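Local coordinates for protein putative 4-Hydroxy-2-oxoglutarate aldolase / 2-dehydro-3-deoxyphosphogluconate aldolase (PDB 3LM7) that is of unestablished function but belongs to the KDGP aldolase family, proteins of the TIM-barrel class, at residues Y11-C16 with V213-P218; C16-A21 with H219-I224; V70-G75 with V95-T100; D199-I204 with L241-K246. One frame throughout, in Å; residues are numbered along the deposited sequence.

Interaction 1 of 4, residues Y11-C16 with V213-P218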
loop_
_atom_site.group_PDB
_atom_site.type_symbol
_atom_site.label_atom_id
_atom_site.label_comp_id
_atom_site.label_asym_id
_atom_site.label_seq_id
_atom_site.Cartn_x
_atom_site.Cartn_y
_atom_site.Cartn_z
ATOM N N TYR A 11 3.775 0.780 -11.617
ATOM C CA TYR A 11 2.747 0.137 -12.416
ATOM C C TYR A 11 1.686 -0.372 -11.459
ATOM O O TYR A 11 1.996 -1.155 -10.511
ATOM C CB TYR A 11 3.343 -1.017 -13.180
ATOM C CG TYR A 11 2.282 -1.820 -13.943
ATOM C CD1 TYR A 11 1.754 -1.324 -15.191
ATOM C CD2 TYR A 11 1.827 -3.041 -13.447
ATOM C CE1 TYR A 11 0.785 -2.071 -15.915
ATOM C CE2 TYR A 11 0.849 -3.780 -14.146
ATOM C CZ TYR A 11 0.355 -3.284 -15.373
ATOM O OH TYR A 11 -0.587 -4.030 -16.017
ATOM N N ARG A 12 0.422 0.019 -11.707
ATOM C CA ARG A 12 -0.709 -0.327 -10.796
ATOM C C ARG A 12 -0.383 -0.142 -9.329
ATOM O O ARG A 12 -0.787 -0.951 -8.463
ATOM C CB ARG A 12 -1.183 -1.775 -11.008
ATOM C CG ARG A 12 -1.751 -1.966 -12.426
ATOM C CD ARG A 12 -2.599 -3.205 -12.517
ATOM N NE ARG A 12 -3.144 -3.158 -13.868
ATOM C CZ ARG A 12 -3.890 -4.110 -14.416
ATOM N NH1 ARG A 12 -4.213 -5.184 -13.685
ATOM N NH2 ARG A 12 -4.311 -3.980 -15.690
ATOM N N ASP A 13 0.360 0.917 -9.055
ATOM C CA ASP A 13 0.687 1.308 -7.698
ATOM C C ASP A 13 1.436 0.307 -6.912
ATOM O O ASP A 13 1.440 0.410 -5.688
ATOM C CB ASP A 13 -0.562 1.670 -6.901
ATOM C CG ASP A 13 -0.770 3.147 -6.882
ATOM O OD1 ASP A 13 0.196 3.912 -6.434
ATOM O OD2 ASP A 13 -1.853 3.519 -7.392
ATOM N N ARG A 14 2.139 -0.595 -7.605
ATOM C CA ARG A 14 2.840 -1.658 -6.884
ATOM C C ARG A 14 4.313 -1.726 -7.189
ATOM O O ARG A 14 5.101 -1.907 -6.271
ATOM C CB ARG A 14 2.241 -3.046 -7.155
ATOM C CG ARG A 14 0.864 -3.333 -6.583
ATOM C CD ARG A 14 0.824 -3.342 -5.026
ATOM N NE ARG A 14 1.603 -4.336 -4.244
ATOM C CZ ARG A 14 1.259 -5.606 -4.039
ATOM N NH1 ARG A 14 0.216 -6.116 -4.695
ATOM N NH2 ARG A 14 1.992 -6.413 -3.253
ATOM N N VAL A 15 4.682 -1.697 -8.469
ATOM C CA VAL A 15 6.084 -2.018 -8.864
ATOM C C VAL A 15 6.637 -1.021 -9.827
ATOM O O VAL A 15 5.950 -0.716 -10.851
ATOM C CB VAL A 15 6.202 -3.402 -9.543
ATOM C CG1 VAL A 15 7.703 -3.630 -10.001
ATOM C CG2 VAL A 15 5.750 -4.476 -8.542
ATOM N N CYS A 16 7.871 -0.548 -9.557
ATOM C CA CYS A 16 8.521 0.400 -10.476
ATOM C C CYS A 16 9.937 -0.123 -10.712
ATOM O O CYS A 16 10.653 -0.453 -9.767
ATOM C CB CYS A 16 8.541 1.833 -9.863
ATOM S SG CYS A 16 9.206 3.071 -11.046
ATOM N N VAL A 213 4.274 -6.816 0.179
ATOM C CA VAL A 213 4.961 -5.520 0.114
ATOM C C VAL A 213 4.201 -4.526 -0.822
ATOM O O VAL A 213 3.943 -4.858 -1.972
ATOM C CB VAL A 213 6.445 -5.634 -0.311
ATOM C CG1 VAL A 213 7.125 -4.266 -0.288
ATOM C CG2 VAL A 213 7.181 -6.621 0.606
ATOM N N THR A 214 3.883 -3.346 -0.305
ATOM C CA THR A 214 3.048 -2.374 -0.990
ATOM C C THR A 214 3.716 -1.741 -2.229
ATOM O O THR A 214 3.038 -1.561 -3.266
ATOM C CB THR A 214 2.602 -1.303 -0.016
ATOM O OG1 THR A 214 1.884 -2.002 1.028
ATOM C CG2 THR A 214 1.574 -0.384 -0.691
ATOM N N LYS A 215 4.993 -1.381 -2.102
ATOM C CA LYS A 215 5.750 -0.878 -3.257
ATOM C C LYS A 215 7.041 -1.615 -3.346
ATOM O O LYS A 215 7.802 -1.725 -2.333
ATOM C CB LYS A 215 6.064 0.608 -3.053
ATOM C CG LYS A 215 4.775 1.495 -2.813
ATOM C CD LYS A 215 4.122 1.882 -4.042
ATOM C CE LYS A 215 3.028 2.935 -3.854
ATOM N NZ LYS A 215 1.818 2.276 -3.350
ATOM N N VAL A 216 7.347 -2.073 -4.548
ATOM C CA VAL A 216 8.571 -2.823 -4.787
ATOM C C VAL A 216 9.327 -2.147 -5.905
ATOM O O VAL A 216 8.724 -1.817 -6.934
ATOM C CB VAL A 216 8.278 -4.312 -5.208
ATOM C CG1 VAL A 216 9.599 -5.079 -5.265
ATOM C CG2 VAL A 216 7.297 -4.929 -4.178
ATOM N N ILE A 217 10.616 -1.872 -5.692
ATOM C CA ILE A 217 11.423 -1.150 -6.703
ATOM C C ILE A 217 12.653 -2.042 -6.945
ATOM O O ILE A 217 13.669 -1.923 -6.276
ATOM C CB ILE A 217 11.839 0.306 -6.267
ATOM C CG1 ILE A 217 10.581 1.161 -6.026
ATOM C CG2 ILE A 217 12.773 0.979 -7.387
ATOM C CD1 ILE A 217 10.889 2.601 -5.365
ATOM N N PRO A 218 12.538 -3.001 -7.882
ATOM C CA PRO A 218 13.695 -3.889 -8.091
ATOM C C PRO A 218 14.743 -3.163 -8.910
ATOM O O PRO A 218 14.368 -2.371 -9.788
ATOM C CB PRO A 218 13.111 -5.052 -8.905
ATOM C CG PRO A 218 11.961 -4.488 -9.626
ATOM C CD PRO A 218 11.343 -3.436 -8.640
HETATM O O HOH W 1 -0.123 4.287 -3.294
#
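The tight part of this contact is backbone on backbone. Residues 14-16 run alongside 215-217 in the same direction, and a single bridge joins Val-15 to Val-216, their CA atoms 4.8 Å apart. Val-216 N donates to Arg-14 O at 2.8 Å and Cys-16 N to Val-216 O at 3.0 Å, each N-H lying almost on the C=O axis. Beside them Val-15 CG1, anti to its own backbone N, meets Pro-218 CD at 3.9 Å, and the two side chains cross at about a right angle. Cys-16 O is buried without a hydrogen-bonding partner; Ile-217 CA lies 3.2 Å from Cys-16 O in a CA-H...O contact.

The other end is looser and more polar. Lys-215, bent at chi2 and chi4, turns its tip back so that NZ reaches Asp-13 O at 3.0 Å in the carbonyl plane, while its salt bridge to Asp-13 OD1 is long and a water spans the same two groups. Arg-14 folds twice (chi2 -65°, chi3 -63°) to bring its guanidinium edge against the facing chain: NH2 donates to Val-213 O at 2.8 Å, within the guanidinium plane but above the plane of the carbonyl, and NE makes weak bonds to Val-213 O and Thr-214 O. Here the second subunit adds cover, its Gly-187 against Arg-14 and its Thr-214 against Thr-214.

Arg-14 and Val-15 both face Tyr-11 in a classic beta bulge. Lys-215 and Ile-217 are also backbone-bonded to Leu-190, so 213-218 lies between strand 189-192 and residues 14-16, in the place of the eighth strand, consistent with TIM-barrel closure.

Interaction 2 of 4, residues C16-A21 with H219-I224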
loop_
_atom_site.group_PDB
_atom_site.type_symbol
_atom_site.label_atom_id
_atom_site.label_comp_id
_atom_site.label_asym_id
_atom_site.label_seq_id
_atom_site.Cartn_x
_atom_site.Cartn_y
_atom_site.Cartn_z
ATOM N N CYS A 16 7.871 -0.548 -9.557
ATOM C CA CYS A 16 8.521 0.400 -10.476
ATOM C C CYS A 16 9.937 -0.123 -10.712
ATOM O O CYS A 16 10.653 -0.453 -9.767
ATOM C CB CYS A 16 8.541 1.833 -9.863
ATOM S SG CYS A 16 9.206 3.071 -11.046
ATOM N N LEU A 17 10.357 -0.197 -11.970
ATOM C CA LEU A 17 11.698 -0.697 -12.251
ATOM C C LEU A 17 12.708 0.367 -11.875
ATOM O O LEU A 17 12.403 1.559 -11.904
ATOM C CB LEU A 17 11.864 -1.005 -13.786
ATOM C CG LEU A 17 10.861 -1.995 -14.327
ATOM C CD1 LEU A 17 11.146 -2.091 -15.843
ATOM C CD2 LEU A 17 10.981 -3.417 -13.672
ATOM N N ASN A 18 13.949 -0.041 -11.612
ATOM C CA ASN A 18 15.045 0.879 -11.524
ATOM C C ASN A 18 16.252 0.360 -12.302
ATOM O O ASN A 18 16.804 -0.712 -11.970
ATOM C CB ASN A 18 15.337 1.169 -9.992
ATOM C CG ASN A 18 16.337 2.320 -9.725
ATOM O OD1 ASN A 18 16.167 3.096 -8.712
ATOM N ND2 ASN A 18 17.407 2.404 -10.494
ATOM N N VAL A 19 16.720 1.130 -13.305
ATOM C CA VAL A 19 17.801 0.627 -14.158
ATOM C C VAL A 19 18.649 1.821 -14.422
ATOM O O VAL A 19 18.207 2.955 -14.218
ATOM C CB VAL A 19 17.222 -0.018 -15.535
ATOM C CG1 VAL A 19 16.175 -1.097 -15.249
ATOM C CG2 VAL A 19 16.534 1.073 -16.388
ATOM N N LEU A 20 19.879 1.615 -14.860
ATOM C CA LEU A 20 20.801 2.719 -15.100
ATOM C C LEU A 20 20.729 3.227 -16.538
ATOM O O LEU A 20 20.467 2.463 -17.444
ATOM C CB LEU A 20 22.251 2.247 -14.852
ATOM C CG LEU A 20 22.544 1.779 -13.427
ATOM C CD1 LEU A 20 24.009 1.336 -13.307
ATOM C CD2 LEU A 20 22.127 2.846 -12.314
ATOM N N ALA A 21 21.028 4.498 -16.745
ATOM C CA ALA A 21 21.149 5.024 -18.113
ATOM C C ALA A 21 22.610 5.132 -18.479
ATOM O O ALA A 21 23.416 5.574 -17.675
ATOM C CB ALA A 21 20.448 6.402 -18.246
ATOM N N HIS A 219 16.024 -3.439 -8.659
ATOM C CA HIS A 219 17.083 -2.798 -9.411
ATOM C C HIS A 219 17.689 -3.818 -10.342
ATOM O O HIS A 219 17.972 -4.911 -9.895
ATOM C CB HIS A 219 18.174 -2.292 -8.446
ATOM C CG HIS A 219 17.710 -1.158 -7.598
ATOM N ND1 HIS A 219 18.377 0.044 -7.558
ATOM C CD2 HIS A 219 16.633 -1.028 -6.780
ATOM C CE1 HIS A 219 17.748 0.863 -6.722
ATOM N NE2 HIS A 219 16.703 0.233 -6.217
ATOM N N ILE A 220 17.879 -3.449 -11.616
ATOM C CA ILE A 220 18.440 -4.380 -12.606
ATOM C C ILE A 220 19.531 -3.676 -13.400
ATOM O O ILE A 220 19.271 -2.733 -14.099
ATOM C CB ILE A 220 17.363 -4.945 -13.589
ATOM C CG1 ILE A 220 16.036 -5.286 -12.860
ATOM C CG2 ILE A 220 17.951 -6.175 -14.310
ATOM C CD1 ILE A 220 15.081 -4.061 -12.666
ATOM N N TYR A 221 20.758 -4.114 -13.215
ATOM C CA TYR A 221 21.927 -3.357 -13.622
ATOM C C TYR A 221 22.695 -4.191 -14.670
ATOM O O TYR A 221 22.177 -4.404 -15.748
ATOM C CB TYR A 221 22.802 -3.036 -12.413
ATOM C CG TYR A 221 22.172 -2.073 -11.402
ATOM C CD1 TYR A 221 21.193 -1.139 -11.773
ATOM C CD2 TYR A 221 22.599 -2.066 -10.102
ATOM C CE1 TYR A 221 20.598 -0.244 -10.813
ATOM C CE2 TYR A 221 22.069 -1.140 -9.153
ATOM C CZ TYR A 221 21.080 -0.250 -9.529
ATOM O OH TYR A 221 20.609 0.648 -8.586
ATOM N N SER A 222 23.882 -4.709 -14.343
ATOM C CA SER A 222 24.777 -5.140 -15.432
ATOM C C SER A 222 24.201 -6.272 -16.308
ATOM O O SER A 222 24.612 -6.405 -17.447
ATOM C CB SER A 222 26.159 -5.545 -14.873
ATOM O OG SER A 222 26.001 -6.690 -14.065
ATOM N N SER A 223 23.283 -7.103 -15.781
ATOM C CA SER A 223 22.742 -8.192 -16.540
ATOM C C SER A 223 21.931 -7.686 -17.781
ATOM O O SER A 223 21.669 -8.436 -18.710
ATOM C CB SER A 223 21.811 -9.007 -15.641
ATOM O OG SER A 223 20.740 -8.173 -15.277
ATOM N N ILE A 224 21.518 -6.424 -17.759
ATOM C CA ILE A 224 20.783 -5.817 -18.918
ATOM C C ILE A 224 21.509 -4.688 -19.600
ATOM O O ILE A 224 20.902 -3.901 -20.349
ATOM C CB ILE A 224 19.333 -5.389 -18.531
ATOM C CG1 ILE A 224 19.315 -4.308 -17.448
ATOM C CG2 ILE A 224 18.478 -6.644 -18.122
ATOM C CD1 ILE A 224 17.994 -3.696 -17.216
HETATM O O HOH W 2 19.580 3.261 -9.114
HETATM O O HOH W 3 20.728 -1.000 -15.790
#
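One direct backbone hydrogen bond crosses between 16-21 and 219-224: Ile-220 N to Asn-18 O, 3.0 Å and nearly along the C=O axis. The CA-H of His-219 approaches the same oxygen. Farther along, where the two chains diverge, a water takes over, accepting from Leu-20 N and donating to Ile-220 O. A second water links Asn-18 ND2 with Tyr-221 OH.

The flat groups stack. Asn-18, with CG anti to the backbone N (chi1 -170°), lies alongside His-219, its amide tilted only 18° from the imidazole. CB sits squarely over the ring, 3.9 Å from the His-219 centroid, and Asn-18 OD1 lies 3.4 Å from His-219 CE1. Both groups are held from outside as well: Asn-18 OD1 is hydrogen-bonded to Ser-69 OG, and His-219 NE2 to Glu-191 OE1. On the other ring nitrogen, His-219 ND1 and Tyr-221 OH share a very short hydrogen bond of 2.5 Å, so the imidazole is gripped at both nitrogens and its rotation fixed.

Apolar contacts follow along the strand. Val-19 CG1, beside its own backbone N, touches Ile-224 CD1 at 3.7 Å and Ile-220 CD1 at 4.1 Å. Leu-20 crosses Tyr-221 at about a right angle, its CG 3.6 Å from Tyr-221 CD1 and its CD1 over one ring face.

Strand 17-20 has strand 38-43 on its other edge, bonded through Leu-39. The Val-19, Ile-220 and Ile-224 side lies toward the outer layer, where helix 201-211 meets Ile-220 through Phe-201 and helix 234-247 meets Ile-224 through Leu-240.

Interaction 3 of 4, residues V70-G75 with V95-T100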
loop_
_atom_site.group_PDB
_atom_site.type_symbol
_atom_site.label_atom_id
_atom_site.label_comp_id
_atom_site.label_asym_id
_atom_site.label_seq_id
_atom_site.Cartn_x
_atom_site.Cartn_y
_atom_site.Cartn_z
ATOM N N VAL A 70 18.719 9.231 -8.161
ATOM C CA VAL A 70 20.110 9.683 -7.890
ATOM C C VAL A 70 20.934 8.522 -7.266
ATOM O O VAL A 70 20.543 8.019 -6.222
ATOM C CB VAL A 70 20.111 10.896 -6.936
ATOM C CG1 VAL A 70 21.576 11.309 -6.653
ATOM C CG2 VAL A 70 19.256 12.005 -7.599
ATOM N N GLY A 71 22.014 8.095 -7.948
ATOM C CA GLY A 71 22.817 6.979 -7.476
ATOM C C GLY A 71 24.070 7.355 -6.717
ATOM O O GLY A 71 24.716 8.369 -6.994
ATOM N N LEU A 72 24.421 6.530 -5.744
ATOM C CA LEU A 72 25.770 6.606 -5.164
ATOM C C LEU A 72 26.835 6.096 -6.187
ATOM O O LEU A 72 27.807 6.747 -6.410
ATOM C CB LEU A 72 25.849 5.721 -3.899
ATOM C CG LEU A 72 24.849 6.118 -2.774
ATOM C CD1 LEU A 72 24.438 4.846 -1.972
ATOM C CD2 LEU A 72 25.424 7.238 -1.876
ATOM N N GLY A 73 26.563 4.998 -6.856
ATOM C CA GLY A 73 27.563 4.354 -7.726
ATOM C C GLY A 73 27.881 3.018 -7.048
ATOM O O GLY A 73 28.769 2.937 -6.150
ATOM N N ALA A 74 27.125 1.979 -7.433
ATOM C CA ALA A 74 27.291 0.610 -6.866
ATOM C C ALA A 74 27.246 0.631 -5.278
ATOM O O ALA A 74 28.041 -0.060 -4.578
ATOM C CB ALA A 74 28.626 -0.064 -7.450
ATOM N N GLY A 75 26.323 1.452 -4.749
ATOM C CA GLY A 75 26.134 1.663 -3.284
ATOM C C GLY A 75 27.366 2.202 -2.534
ATOM O O GLY A 75 27.488 1.996 -1.279
ATOM N N VAL A 95 16.006 8.453 -4.446
ATOM C CA VAL A 95 17.378 8.698 -4.033
ATOM C C VAL A 95 17.917 7.396 -3.436
ATOM O O VAL A 95 17.226 6.787 -2.610
ATOM C CB VAL A 95 17.415 9.781 -2.896
ATOM C CG1 VAL A 95 18.843 9.948 -2.245
ATOM C CG2 VAL A 95 16.855 11.176 -3.431
ATOM N N ASN A 96 19.111 6.971 -3.852
ATOM C CA ASN A 96 19.756 5.833 -3.241
ATOM C C ASN A 96 20.588 6.364 -2.076
ATOM O O ASN A 96 21.454 7.231 -2.287
ATOM C CB ASN A 96 20.719 5.140 -4.214
ATOM C CG ASN A 96 19.973 4.318 -5.286
ATOM O OD1 ASN A 96 19.526 3.183 -5.037
ATOM N ND2 ASN A 96 19.786 4.922 -6.443
ATOM N N GLN A 97 20.437 5.784 -0.885
ATOM C CA GLN A 97 21.327 6.160 0.218
ATOM C C GLN A 97 21.864 4.929 0.970
ATOM O O GLN A 97 21.266 3.862 0.924
ATOM C CB GLN A 97 20.657 7.097 1.266
ATOM C CG GLN A 97 20.871 8.629 0.998
ATOM C CD GLN A 97 22.349 9.004 1.073
ATOM O OE1 GLN A 97 23.202 8.176 1.431
ATOM N NE2 GLN A 97 22.670 10.203 0.620
ATOM N N VAL A 98 22.972 5.132 1.718
ATOM C CA VAL A 98 23.404 4.170 2.746
ATOM C C VAL A 98 22.670 4.497 4.054
ATOM O O VAL A 98 22.082 5.563 4.193
ATOM C CB VAL A 98 24.936 4.152 2.921
ATOM C CG1 VAL A 98 25.548 3.661 1.576
ATOM C CG2 VAL A 98 25.501 5.507 3.377
ATOM N N PHE A 99 22.698 3.571 4.998
ATOM C CA PHE A 99 21.814 3.654 6.164
ATOM C C PHE A 99 22.066 4.998 6.871
ATOM O O PHE A 99 21.101 5.649 7.350
ATOM C CB PHE A 99 22.146 2.430 7.072
ATOM C CG PHE A 99 21.316 2.350 8.327
ATOM C CD1 PHE A 99 20.149 1.612 8.326
ATOM C CD2 PHE A 99 21.727 3.021 9.513
ATOM C CE1 PHE A 99 19.328 1.528 9.502
ATOM C CE2 PHE A 99 20.925 2.968 10.674
ATOM C CZ PHE A 99 19.736 2.181 10.668
ATOM N N THR A 100 23.327 5.437 6.911
ATOM C CA THR A 100 23.696 6.603 7.729
ATOM C C THR A 100 23.495 7.900 6.935
ATOM O O THR A 100 23.806 8.972 7.417
ATOM C CB THR A 100 25.207 6.499 8.095
ATOM O OG1 THR A 100 25.980 6.180 6.899
ATOM C CG2 THR A 100 25.414 5.386 9.119
#
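Val-70 O is gripped twice by Asn-96. The backbone N of Asn-96 comes in nearly along the C=O axis at 3.0 Å, an almost straight bond (168°), and its side-chain ND2 reaches the same oxygen at 3.2 Å. The second donor stands above the carbonyl plane, 54° out of it, although the oxygen lies close to the plane of the amide. This reach depends on CG lying beside the backbone N of Asn-96 (chi1 -75°). ND2 also rests against Gly-71 CA at 3.8 Å.

Next to this polar pair, Leu-72 bends its tip back over 96-98. Its CG packs on Asn-96 O at 3.6 Å, and its CD1 meets Val-98 CG1 at 3.9 Å, the two side chains crossing obliquely. Val-98 CG1 also touches Gly-75 O. Asn-96 O is buried under this leucine with no hydrogen-bonding partner.

A second shell sets the first. Gln-97 curls at chi2 so that OE1 accepts from Val-98 N at 3.1 Å, in the amide plane and on a lone pair; the same oxygen bonds Ser-80 OG, while NE2 bonds Ser-105 OG. Asn-117 receives Gln-97 N on OD1 and gives ND2 to Asn-96 OD1.

Val-70 and Val-95 form a parallel bridge between strands 68-71 and 94-95, and the chains turn into loops just beyond. With ND2 spent on Val-70 O, the carboxamide of Asn-96 has its orientation fixed, and OD1 accepts from Lys-163 NZ as well as from Asn-117 ND2. Such an acceptor would be expected to steady a positive charge on Lys-163.

Interaction 4 of 4, residues D199-I204 with L241-K246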
loop_
_atom_site.group_PDB
_atom_site.type_symbol
_atom_site.label_atom_id
_atom_site.label_comp_id
_atom_site.label_asym_id
_atom_site.label_seq_id
_atom_site.Cartn_x
_atom_site.Cartn_y
_atom_site.Cartn_z
ATOM N N ASP A 199 16.085 -13.817 -15.912
ATOM C CA ASP A 199 15.609 -15.185 -15.548
ATOM C C ASP A 199 15.198 -15.335 -14.080
ATOM O O ASP A 199 14.409 -16.228 -13.738
ATOM C CB ASP A 199 16.671 -16.212 -15.913
ATOM C CG ASP A 199 16.845 -16.346 -17.422
ATOM O OD1 ASP A 199 15.846 -16.179 -18.204
ATOM O OD2 ASP A 199 17.998 -16.633 -17.811
ATOM N N ASN A 200 15.706 -14.483 -13.204
ATOM C CA ASN A 200 15.301 -14.591 -11.769
ATOM C C ASN A 200 14.406 -13.418 -11.319
ATOM O O ASN A 200 13.939 -13.398 -10.207
ATOM C CB ASN A 200 16.500 -14.776 -10.827
ATOM C CG ASN A 200 17.460 -13.603 -10.872
ATOM O OD1 ASN A 200 17.092 -12.478 -11.220
ATOM N ND2 ASN A 200 18.713 -13.864 -10.527
ATOM N N PHE A 201 14.160 -12.473 -12.234
ATOM C CA PHE A 201 13.417 -11.266 -11.913
ATOM C C PHE A 201 12.034 -11.624 -11.474
ATOM O O PHE A 201 11.589 -11.146 -10.446
ATOM C CB PHE A 201 13.341 -10.357 -13.139
ATOM C CG PHE A 201 12.475 -9.120 -12.942
ATOM C CD1 PHE A 201 13.005 -8.003 -12.309
ATOM C CD2 PHE A 201 11.151 -9.090 -13.418
ATOM C CE1 PHE A 201 12.190 -6.809 -12.141
ATOM C CE2 PHE A 201 10.333 -7.943 -13.273
ATOM C CZ PHE A 201 10.856 -6.793 -12.642
ATOM N N GLU A 202 11.298 -12.435 -12.262
ATOM C CA GLU A 202 9.931 -12.745 -11.841
ATOM C C GLU A 202 9.872 -13.356 -10.423
ATOM O O GLU A 202 9.083 -12.901 -9.594
ATOM C CB GLU A 202 9.249 -13.727 -12.829
ATOM C CG GLU A 202 7.858 -14.121 -12.358
ATOM C CD GLU A 202 7.110 -14.887 -13.448
ATOM O OE1 GLU A 202 7.574 -14.939 -14.602
ATOM O OE2 GLU A 202 6.063 -15.398 -13.129
ATOM N N GLN A 203 10.735 -14.327 -10.140
ATOM C CA GLN A 203 10.641 -14.982 -8.861
ATOM C C GLN A 203 10.988 -13.982 -7.723
ATOM O O GLN A 203 10.301 -13.925 -6.730
ATOM C CB GLN A 203 11.585 -16.184 -8.831
ATOM C CG GLN A 203 11.518 -16.913 -7.467
ATOM C CD GLN A 203 12.518 -18.080 -7.404
ATOM O OE1 GLN A 203 13.155 -18.401 -8.404
ATOM N NE2 GLN A 203 12.717 -18.646 -6.216
ATOM N N ILE A 204 11.975 -13.136 -7.940
ATOM C CA ILE A 204 12.384 -12.203 -6.916
ATOM C C ILE A 204 11.290 -11.172 -6.589
ATOM O O ILE A 204 10.986 -10.896 -5.405
ATOM C CB ILE A 204 13.770 -11.510 -7.315
ATOM C CG1 ILE A 204 14.926 -12.501 -7.048
ATOM C CG2 ILE A 204 13.944 -10.207 -6.498
ATOM C CD1 ILE A 204 16.327 -12.152 -7.723
ATOM N N LEU A 241 9.199 -5.112 -18.112
ATOM C CA LEU A 241 7.820 -4.612 -18.090
ATOM C C LEU A 241 6.770 -5.731 -18.295
ATOM O O LEU A 241 5.782 -5.835 -17.531
ATOM C CB LEU A 241 7.631 -3.517 -19.158
ATOM C CG LEU A 241 6.284 -2.784 -19.051
ATOM C CD1 LEU A 241 6.016 -2.122 -17.645
ATOM C CD2 LEU A 241 6.129 -1.775 -20.238
ATOM N N ASP A 242 6.933 -6.540 -19.363
ATOM C CA ASP A 242 5.983 -7.598 -19.621
ATOM C C ASP A 242 5.838 -8.556 -18.415
ATOM O O ASP A 242 4.722 -9.000 -18.113
ATOM C CB ASP A 242 6.381 -8.409 -20.869
ATOM C CG ASP A 242 6.202 -7.638 -22.165
ATOM O OD1 ASP A 242 5.524 -6.617 -22.141
ATOM O OD2 ASP A 242 6.798 -8.041 -23.196
ATOM N N ILE A 243 6.936 -8.906 -17.734
ATOM C CA ILE A 243 6.809 -9.735 -16.510
ATOM C C ILE A 243 5.992 -8.985 -15.432
ATOM O O ILE A 243 5.073 -9.539 -14.767
ATOM C CB ILE A 243 8.228 -10.098 -15.940
ATOM C CG1 ILE A 243 8.943 -11.034 -16.935
ATOM C CG2 ILE A 243 8.120 -10.770 -14.541
ATOM C CD1 ILE A 243 10.443 -11.218 -16.632
ATOM N N VAL A 244 6.312 -7.702 -15.260
ATOM C CA VAL A 244 5.591 -6.901 -14.266
ATOM C C VAL A 244 4.064 -6.947 -14.583
ATOM O O VAL A 244 3.221 -7.243 -13.704
ATOM C CB VAL A 244 6.100 -5.464 -14.247
ATOM C CG1 VAL A 244 5.173 -4.584 -13.372
ATOM C CG2 VAL A 244 7.641 -5.427 -13.715
ATOM N N LYS A 245 3.705 -6.715 -15.858
ATOM C CA LYS A 245 2.279 -6.727 -16.205
ATOM C C LYS A 245 1.638 -8.085 -15.980
ATOM O O LYS A 245 0.418 -8.194 -15.687
ATOM C CB LYS A 245 2.088 -6.345 -17.694
ATOM C CG LYS A 245 2.353 -4.900 -17.933
ATOM C CD LYS A 245 2.197 -4.583 -19.438
ATOM C CE LYS A 245 2.380 -3.088 -19.639
ATOM N NZ LYS A 245 1.994 -2.724 -21.051
ATOM N N LYS A 246 2.444 -9.137 -16.119
ATOM C CA LYS A 246 1.941 -10.510 -15.901
ATOM C C LYS A 246 1.649 -10.713 -14.435
ATOM O O LYS A 246 0.606 -11.307 -14.071
ATOM C CB LYS A 246 2.972 -11.590 -16.387
ATOM C CG LYS A 246 2.423 -13.026 -16.314
ATOM C CD LYS A 246 3.391 -14.094 -16.872
ATOM C CE LYS A 246 4.675 -14.127 -16.054
ATOM N NZ LYS A 246 5.626 -15.183 -16.526
#
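Two helices of the outer layer of the TIM barrel meet here, the start of 201-211 against the last turns of 234-247. The CA atoms of Glu-202 and Ile-243 come within 6.4 Å, a close approach, and the side chains of these residues point toward the facing helix.

Glu-202 carries the contact across its length. Its CB lies on Ile-243 CG2 at 3.6 Å, and CG, anti to the backbone N (chi1 177°), still touches that methyl at 4.0 Å as the two side chains cross obliquely. The chain then runs on extended past Ile-243, so that CD arrives at Lys-246. There OE1 forms a salt bridge with Lys-246 NZ at 2.7 Å, whereas OE2 stays farther from the ammonium, at 3.4 Å. The lysine crosses at about a right angle and is otherwise extended, but a bend at chi3 (62°) turns its tip toward the carboxylate.

On the buried side of the pair, Phe-201 stands with its ring edge toward helix 234-247. Ile-243 CG2 meets CD2 of that ring at 3.6 Å, wedged between Phe-201 and the CB of Glu-202. Val-244 CG2 comes in at the same edge, 3.7 Å from Phe-201 CZ. Leu-17 of strand 17-20 packs against both Phe-201 and Val-244, joining the helix pair to the barrel wall, and Pro-218 adds to the packing on Phe-201. The contact thus grades from hydrocarbon near the strands to charge at the surface, where the NZ of Lys-246 meets OE1 of Glu-202 from above the carboxylate plane, 25° out of it.

How the interactions relate
From the N terminus, 11-16 leads into the first strand, which 16-21 contains, and each waits almost two hundred residues for its partner. Interaction 1 closes its loop at 213-218 and interaction 2 at 219-224, spans of nearly equal length; they cross, share Cys-16 and meet where Pro-218 O probably bonds Asn-18 N. Interaction 3, 70-75 with 95-100, is nested inside both and joins neighbouring strands elsewhere in the barrel, touching interaction 2 where Asn-96 packs on His-219. Interaction 4 comes after interaction 3 in series but crosses 1 and 2, tying two outer helices over the seam through Phe-201 and Val-244, about 24 Å from interaction 3 between centres.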